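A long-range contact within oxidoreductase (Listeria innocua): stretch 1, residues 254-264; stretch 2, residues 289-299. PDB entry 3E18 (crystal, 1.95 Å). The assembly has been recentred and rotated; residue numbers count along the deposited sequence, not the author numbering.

Stretch 1 254-264: DLSGEIVKPTA
Stretch 2, residues 289-299: EEATNTLSLPA

Two antiparallel β-strands pair side by side through regular backbone hydrogen bonds, and the ladder is extended at one end by a threonine and followed at the other by a bridging water, with a leucine side chain packed alongside. Strand 257-262 runs at 157° to the strand around 292-295, with the axes 4.6 Å apart at closest approach; 727 Å² is buried in all. Ile 259 faces Leu 295 (CA to CA 5.0 Å) and Lys 261 faces Asn 293 (CA to CA 5.3 Å) as hydrogen-bonded pairs. Between and beyond them, Val 260 with Thr 294 (CA to CA 4.5 Å) and Pro 262 with Thr 292 (CA to CA 4.4 Å) are non-hydrogen-bonded pairs. The backbone is extended, phi/psi being -127/140 at Ile 259, -125/152 at Lys 261, -117/140 at Asn 293 and -123/155 at Leu 295.

Each hydrogen-bonded pair closes a two-bond ring: Ile 259 N to Leu 295 O is 2.9 Å and Leu 295 N to Ile 259 O 2.8 Å; Lys 261 N to Asn 293 O is 2.9 Å and Asn 293 N to Lys 261 O 2.8 Å. The angles at hydrogen, 162-175° including the next bond, are nearly straight. That bond, Thr 263 N to Ala 291 O (2.9 Å), continues the ladder past Pro 262, which costs the ladder no bond because at a non-hydrogen-bonded site an N-H would not point at stretch 2. Thr 263 (chi1 p) points toward stretch 2 and also donates from OG1 to Glu 290 O at 2.8 Å, gripping two successive carbonyls; its CG2 lies 3.4 Å from Asn 293 ND2.

Side chains alternate between the sheet faces. Ile 259 (m, t), Leu 295 (m, p), Lys 261 (m, t, p, p) and Asn 293 (m) share one face. There Ile 259 CB meets Leu 295 CB at 4.2 Å, and the aliphatic part of lysine packs on leucine, Lys 261 CD to Leu 295 CD1 being 3.8 Å. On the other face lie Val 260 (t) and Thr 294 (m), with Val 260 CG2 3.9 Å from Thr 294 OG1.

Beyond Leu 295 the direct ladder gives way to a water that donates to Gly 257 O (2.7 Å) and accepts from Leu 297 N (2.8 Å). Leu 297 (m, t) reaches back, placing CD1 3.5 Å from Leu 255 O and CD2 4.0 Å from Ile 259 CG1; Ile 259 CD1 also touches Pro 298 CD at 3.7 Å. Gly 257, at phi/psi 151/-170, leaves room here: an ideal CB would sit 3.2 Å from Leu 297 CD1 and jam against the preceding carbonyl oxygen.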

ATOM      1  N   ASP A 254      -8.210 -17.769  -9.363  1.00 36.53           N
ATOM      2  CA  ASP A 254      -8.379 -18.323 -10.708  1.00 36.60           C
ATOM      3  C   ASP A 254      -7.162 -18.095 -11.630  1.00 39.52           C
ATOM      4  O   ASP A 254      -7.140 -18.578 -12.758  1.00 36.96           O
ATOM      5  CB  ASP A 254      -9.692 -17.823 -11.339  1.00 45.72           C
ATOM      6  CG  ASP A 254      -9.699 -16.313 -11.615  1.00 54.07           C
ATOM      7  OD1 ASP A 254      -8.736 -15.594 -11.249  1.00 54.35           O
ATOM      8  OD2 ASP A 254     -10.694 -15.842 -12.216  1.00 57.84           O
ATOM      9  N   LEU A 255      -6.175 -17.336 -11.142  1.00 31.66           N
ATOM     10  CA  LEU A 255      -4.884 -17.112 -11.841  1.00 32.52           C
ATOM     11  C   LEU A 255      -4.976 -16.173 -13.057  1.00 29.01           C
ATOM     12  O   LEU A 255      -4.070 -16.153 -13.895  1.00 35.18           O
ATOM     13  CB  LEU A 255      -4.213 -18.437 -12.234  1.00 34.35           C
ATOM     14  CG  LEU A 255      -3.391 -19.287 -11.256  1.00 40.33           C
ATOM     15  CD1 LEU A 255      -3.682 -19.054  -9.768  1.00 41.82           C
ATOM     16  CD2 LEU A 255      -3.527 -20.740 -11.615  1.00 38.66           C
ATOM     17  N   SER A 256      -6.060 -15.405 -13.152  1.00 30.14           N
ATOM     18  CA  SER A 256      -6.162 -14.367 -14.173  1.00 30.84           C
ATOM     19  C   SER A 256      -5.199 -13.225 -13.865  1.00 32.63           C
ATOM     20  O   SER A 256      -4.914 -12.938 -12.704  1.00 32.09           O
ATOM     21  CB  SER A 256      -7.586 -13.816 -14.273  1.00 33.59           C
ATOM     22  OG  SER A 256      -7.955 -13.152 -13.081  1.00 39.61           O
ATOM     23  N   GLY A 257      -4.705 -12.585 -14.912  1.00 30.09           N
ATOM     24  CA  GLY A 257      -3.769 -11.479 -14.777  1.00 31.60           C
ATOM     25  C   GLY A 257      -2.862 -11.386 -15.976  1.00 33.16           C
ATOM     26  O   GLY A 257      -3.081 -12.053 -16.994  1.00 31.48           O
ATOM     27  N   GLU A 258      -1.835 -10.556 -15.866  1.00 29.18           N
ATOM     28  CA  GLU A 258      -0.986 -10.311 -17.004  1.00 30.46           C
ATOM     29  C   GLU A 258       0.277  -9.649 -16.561  1.00 28.84           C
ATOM     30  O   GLU A 258       0.438  -9.286 -15.405  1.00 25.21           O
ATOM     31  CB  GLU A 258      -1.684  -9.404 -18.035  1.00 32.32           C
ATOM     32  CG  GLU A 258      -2.007  -7.999 -17.552  1.00 32.03           C
ATOM     33  CD  GLU A 258      -2.691  -7.160 -18.624  1.00 40.97           C
ATOM     34  OE1 GLU A 258      -3.481  -7.718 -19.417  1.00 56.09           O
ATOM     35  OE2 GLU A 258      -2.440  -5.941 -18.671  1.00 53.29           O
ATOM     36  N   ILE A 259       1.156  -9.473 -17.522  1.00 25.00           N
ATOM     37  CA  ILE A 259       2.403  -8.766 -17.333  1.00 24.68           C
ATOM     38  C   ILE A 259       2.480  -7.684 -18.403  1.00 26.28           C
ATOM     39  O   ILE A 259       2.083  -7.917 -19.543  1.00 26.64           O
ATOM     40  CB  ILE A 259       3.551  -9.744 -17.484  1.00 26.22           C
ATOM     41  CG1 ILE A 259       3.608 -10.669 -16.264  1.00 22.02           C
ATOM     42  CG2 ILE A 259       4.879  -9.012 -17.655  1.00 24.72           C
ATOM     43  CD1 ILE A 259       4.261 -11.970 -16.555  1.00 31.12           C
ATOM     44  N   VAL A 260       2.965  -6.500 -18.029  1.00 27.79           N
ATOM     45  CA  VAL A 260       3.234  -5.424 -18.976  1.00 27.20           C
ATOM     46  C   VAL A 260       4.706  -5.006 -18.826  1.00 28.17           C
ATOM     47  O   VAL A 260       5.169  -4.754 -17.730  1.00 26.80           O
ATOM     48  CB  VAL A 260       2.250  -4.237 -18.798  1.00 23.83           C
ATOM     49  CG1 VAL A 260       2.521  -3.146 -19.832  1.00 27.26           C
ATOM     50  CG2 VAL A 260       0.792  -4.719 -18.977  1.00 20.97           C
ATOM     51  N   LYS A 261       5.443  -4.981 -19.928  1.00 25.87           N
ATOM     52  CA  LYS A 261       6.872  -4.664 -19.904  1.00 22.91           C
ATOM     53  C   LYS A 261       7.160  -3.514 -20.848  1.00 28.18           C
ATOM     54  O   LYS A 261       6.473  -3.371 -21.848  1.00 32.97           O
ATOM     55  CB  LYS A 261       7.681  -5.871 -20.409  1.00 28.61           C
ATOM     56  CG  LYS A 261       7.658  -7.131 -19.532  1.00 28.80           C
ATOM     57  CD  LYS A 261       8.352  -8.329 -20.226  1.00 20.50           C
ATOM     58  CE  LYS A 261       9.825  -8.045 -20.548  1.00 29.45           C
ATOM     59  NZ  LYS A 261      10.625  -7.874 -19.319  1.00 25.16           N
ATOM     60  N   PRO A 262       8.211  -2.712 -20.569  1.00 24.01           N
ATOM     61  CA  PRO A 262       8.660  -1.704 -21.524  1.00 28.47           C
ATOM     62  C   PRO A 262       9.374  -2.329 -22.734  1.00 28.60           C
ATOM     63  O   PRO A 262       9.968  -3.403 -22.614  1.00 31.86           O
ATOM     64  CB  PRO A 262       9.675  -0.888 -20.717  1.00 23.04           C
ATOM     65  CG  PRO A 262      10.208  -1.852 -19.712  1.00 22.18           C
ATOM     66  CD  PRO A 262       9.029  -2.719 -19.343  1.00 22.35           C
ATOM     67  N   THR A 263       9.307  -1.655 -23.880  1.00 27.59           N
ATOM     68  CA  THR A 263      10.110  -2.017 -25.052  1.00 31.51           C
ATOM     69  C   THR A 263      11.258  -1.030 -25.181  1.00 33.75           C
ATOM     70  O   THR A 263      11.292  -0.021 -24.467  1.00 34.72           O
ATOM     71  CB  THR A 263       9.321  -1.930 -26.355  1.00 25.36           C
ATOM     72  OG1 THR A 263       9.087  -0.556 -26.687  1.00 32.55           O
ATOM     73  CG2 THR A 263       7.976  -2.632 -26.245  1.00 19.64           C
ATOM     74  N   ALA A 264      12.173  -1.300 -26.114  1.00 34.35           N
ATOM     75  CA  ALA A 264      13.277  -0.375 -26.432  1.00 36.72           C
ATOM     76  C   ALA A 264      12.811   0.921 -27.112  1.00 36.32           C
ATOM     77  O   ALA A 264      13.593   1.857 -27.250  1.00 41.27           O
ATOM     78  CB  ALA A 264      14.317  -1.071 -27.300  1.00 35.52           C
ATOM     79  N   GLU A 289       1.370   3.123 -27.783  1.00 55.38           N
ATOM     80  CA  GLU A 289       1.248   1.700 -28.160  1.00 56.77           C
ATOM     81  C   GLU A 289       2.607   1.004 -28.324  1.00 51.20           C
ATOM     82  O   GLU A 289       2.810  -0.102 -27.814  1.00 48.78           O
ATOM     83  CB  GLU A 289       0.388   1.551 -29.429  1.00 56.11           C
ATOM     84  CG  GLU A 289       0.017   0.109 -29.795  1.00 68.38           C
ATOM     85  CD  GLU A 289      -1.198   0.006 -30.725  1.00 71.04           C
ATOM     86  OE1 GLU A 289      -1.228   0.696 -31.771  1.00 78.89           O
ATOM     87  OE2 GLU A 289      -2.123  -0.779 -30.413  1.00 78.49           O
ATOM     88  N   GLU A 290       3.538   1.690 -28.987  1.00 45.64           N
ATOM     89  CA  GLU A 290       4.893   1.184 -29.237  1.00 44.55           C
ATOM     90  C   GLU A 290       5.768   0.966 -27.992  1.00 39.91           C
ATOM     91  O   GLU A 290       6.739   0.206 -28.048  1.00 34.97           O
ATOM     92  CB  GLU A 290       5.632   2.099 -30.227  1.00 47.08           C
ATOM     93  CG  GLU A 290       5.768   3.557 -29.795  1.00 59.76           C
ATOM     94  CD  GLU A 290       4.705   4.471 -30.400  1.00 74.85           C
ATOM     95  OE1 GLU A 290       3.540   4.040 -30.574  1.00 76.38           O
ATOM     96  OE2 GLU A 290       5.041   5.636 -30.699  1.00 82.34           O
ATOM     97  N   ALA A 291       5.423   1.635 -26.886  1.00 38.40           N
ATOM     98  CA  ALA A 291       6.249   1.664 -25.663  1.00 29.76           C
ATOM     99  C   ALA A 291       6.211   0.399 -24.790  1.00 27.24           C
ATOM    100  O   ALA A 291       7.098   0.186 -23.966  1.00 26.44           O
ATOM    101  CB  ALA A 291       5.885   2.893 -24.823  1.00 27.07           C
ATOM    102  N   THR A 292       5.170  -0.415 -24.925  1.00 27.00           N
ATOM    103  CA  THR A 292       5.024  -1.572 -24.049  1.00 29.32           C
ATOM    104  C   THR A 292       4.642  -2.857 -24.786  1.00 31.77           C
ATOM    105  O   THR A 292       4.093  -2.825 -25.899  1.00 34.63           O
ATOM    106  CB  THR A 292       3.960  -1.349 -22.922  1.00 30.34           C
ATOM    107  OG1 THR A 292       2.653  -1.276 -23.497  1.00 28.40           O
ATOM    108  CG2 THR A 292       4.237  -0.089 -22.100  1.00 29.96           C
ATOM    109  N   ASN A 293       4.938  -3.979 -24.140  1.00 28.23           N
ATOM    110  CA  ASN A 293       4.421  -5.288 -24.529  1.00 32.49           C
ATOM    111  C   ASN A 293       3.551  -5.868 -23.427  1.00 31.67           C
ATOM    112  O   ASN A 293       3.887  -5.767 -22.252  1.00 33.72           O
ATOM    113  CB  ASN A 293       5.572  -6.261 -24.772  1.00 31.36           C
ATOM    114  CG  ASN A 293       6.305  -5.992 -26.065  1.00 33.90           C
ATOM    115  OD1 ASN A 293       5.690  -5.744 -27.103  1.00 28.77           O
ATOM    116  ND2 ASN A 293       7.638  -6.046 -26.011  1.00 28.21           N
ATOM    117  N   THR A 294       2.451  -6.505 -23.800  1.00 31.61           N
ATOM    118  CA  THR A 294       1.623  -7.190 -22.820  1.00 31.19           C
ATOM    119  C   THR A 294       1.728  -8.697 -23.005  1.00 35.57           C
ATOM    120  O   THR A 294       1.561  -9.211 -24.117  1.00 30.45           O
ATOM    121  CB  THR A 294       0.170  -6.741 -22.929  1.00 33.24           C
ATOM    122  OG1 THR A 294       0.119  -5.329 -22.724  1.00 33.34           O
ATOM    123  CG2 THR A 294      -0.694  -7.425 -21.888  1.00 28.91           C
ATOM    124  N   LEU A 295       2.017  -9.390 -21.904  1.00 34.31           N
ATOM    125  CA  LEU A 295       2.278 -10.820 -21.912  1.00 36.65           C
ATOM    126  C   LEU A 295       1.325 -11.551 -20.977  1.00 36.82           C
ATOM    127  O   LEU A 295       0.817 -10.981 -20.012  1.00 32.06           O
ATOM    128  CB  LEU A 295       3.709 -11.110 -21.448  1.00 35.20           C
ATOM    129  CG  LEU A 295       4.957 -10.706 -22.238  1.00 43.59           C
ATOM    130  CD1 LEU A 295       5.212  -9.209 -22.257  1.00 49.49           C
ATOM    131  CD2 LEU A 295       6.145 -11.397 -21.603  1.00 42.23           C
ATOM    132  N   SER A 296       1.110 -12.827 -21.260  1.00 33.82           N
ATOM    133  CA  SER A 296       0.453 -13.723 -20.320  1.00 33.61           C
ATOM    134  C   SER A 296       1.395 -13.992 -19.159  1.00 32.65           C
ATOM    135  O   SER A 296       2.617 -13.841 -19.298  1.00 31.05           O
ATOM    136  CB  SER A 296       0.078 -15.042 -21.002  1.00 39.35           C
ATOM    137  OG  SER A 296      -1.065 -14.872 -21.820  1.00 45.81           O
ATOM    138  N   LEU A 297       0.816 -14.344 -18.012  1.00 30.83           N
ATOM    139  CA  LEU A 297       1.562 -14.885 -16.882  1.00 29.90           C
ATOM    140  C   LEU A 297       2.228 -16.198 -17.288  1.00 34.87           C
ATOM    141  O   LEU A 297       1.619 -16.986 -18.007  1.00 35.54           O
ATOM    142  CB  LEU A 297       0.627 -15.131 -15.685  1.00 30.18           C
ATOM    143  CG  LEU A 297      -0.032 -13.889 -15.069  1.00 29.03           C
ATOM    144  CD1 LEU A 297      -1.153 -14.260 -14.117  1.00 23.98           C
ATOM    145  CD2 LEU A 297       1.007 -13.062 -14.347  1.00 24.11           C
ATOM    146  N   PRO A 298       3.472 -16.441 -16.819  1.00 30.90           N
ATOM    147  CA  PRO A 298       4.162 -17.685 -17.143  1.00 37.20           C
ATOM    148  C   PRO A 298       3.488 -18.883 -16.485  1.00 39.65           C
ATOM    149  O   PRO A 298       2.613 -18.712 -15.633  1.00 33.02           O
ATOM    150  CB  PRO A 298       5.559 -17.498 -16.534  1.00 36.48           C
ATOM    151  CG  PRO A 298       5.649 -16.080 -16.134  1.00 33.54           C
ATOM    152  CD  PRO A 298       4.283 -15.579 -15.944  1.00 36.48           C
ATOM    153  N   ALA A 299       3.887 -20.082 -16.907  1.00 39.31           N
ATOM    154  CA  ALA A 299       3.531 -21.311 -16.211  1.00 40.04           C
ATOM    155  C   ALA A 299       4.230 -21.269 -14.851  1.00 33.12           C
ATOM    156  O   ALA A 299       5.336 -20.719 -14.745  1.00 34.86           O
ATOM    157  CB  ALA A 299       3.985 -22.542 -17.027  1.00 39.70           C
TER
HETATM  158  O   HOH W   1      -2.025 -14.336 -18.045  1.00 37.84           O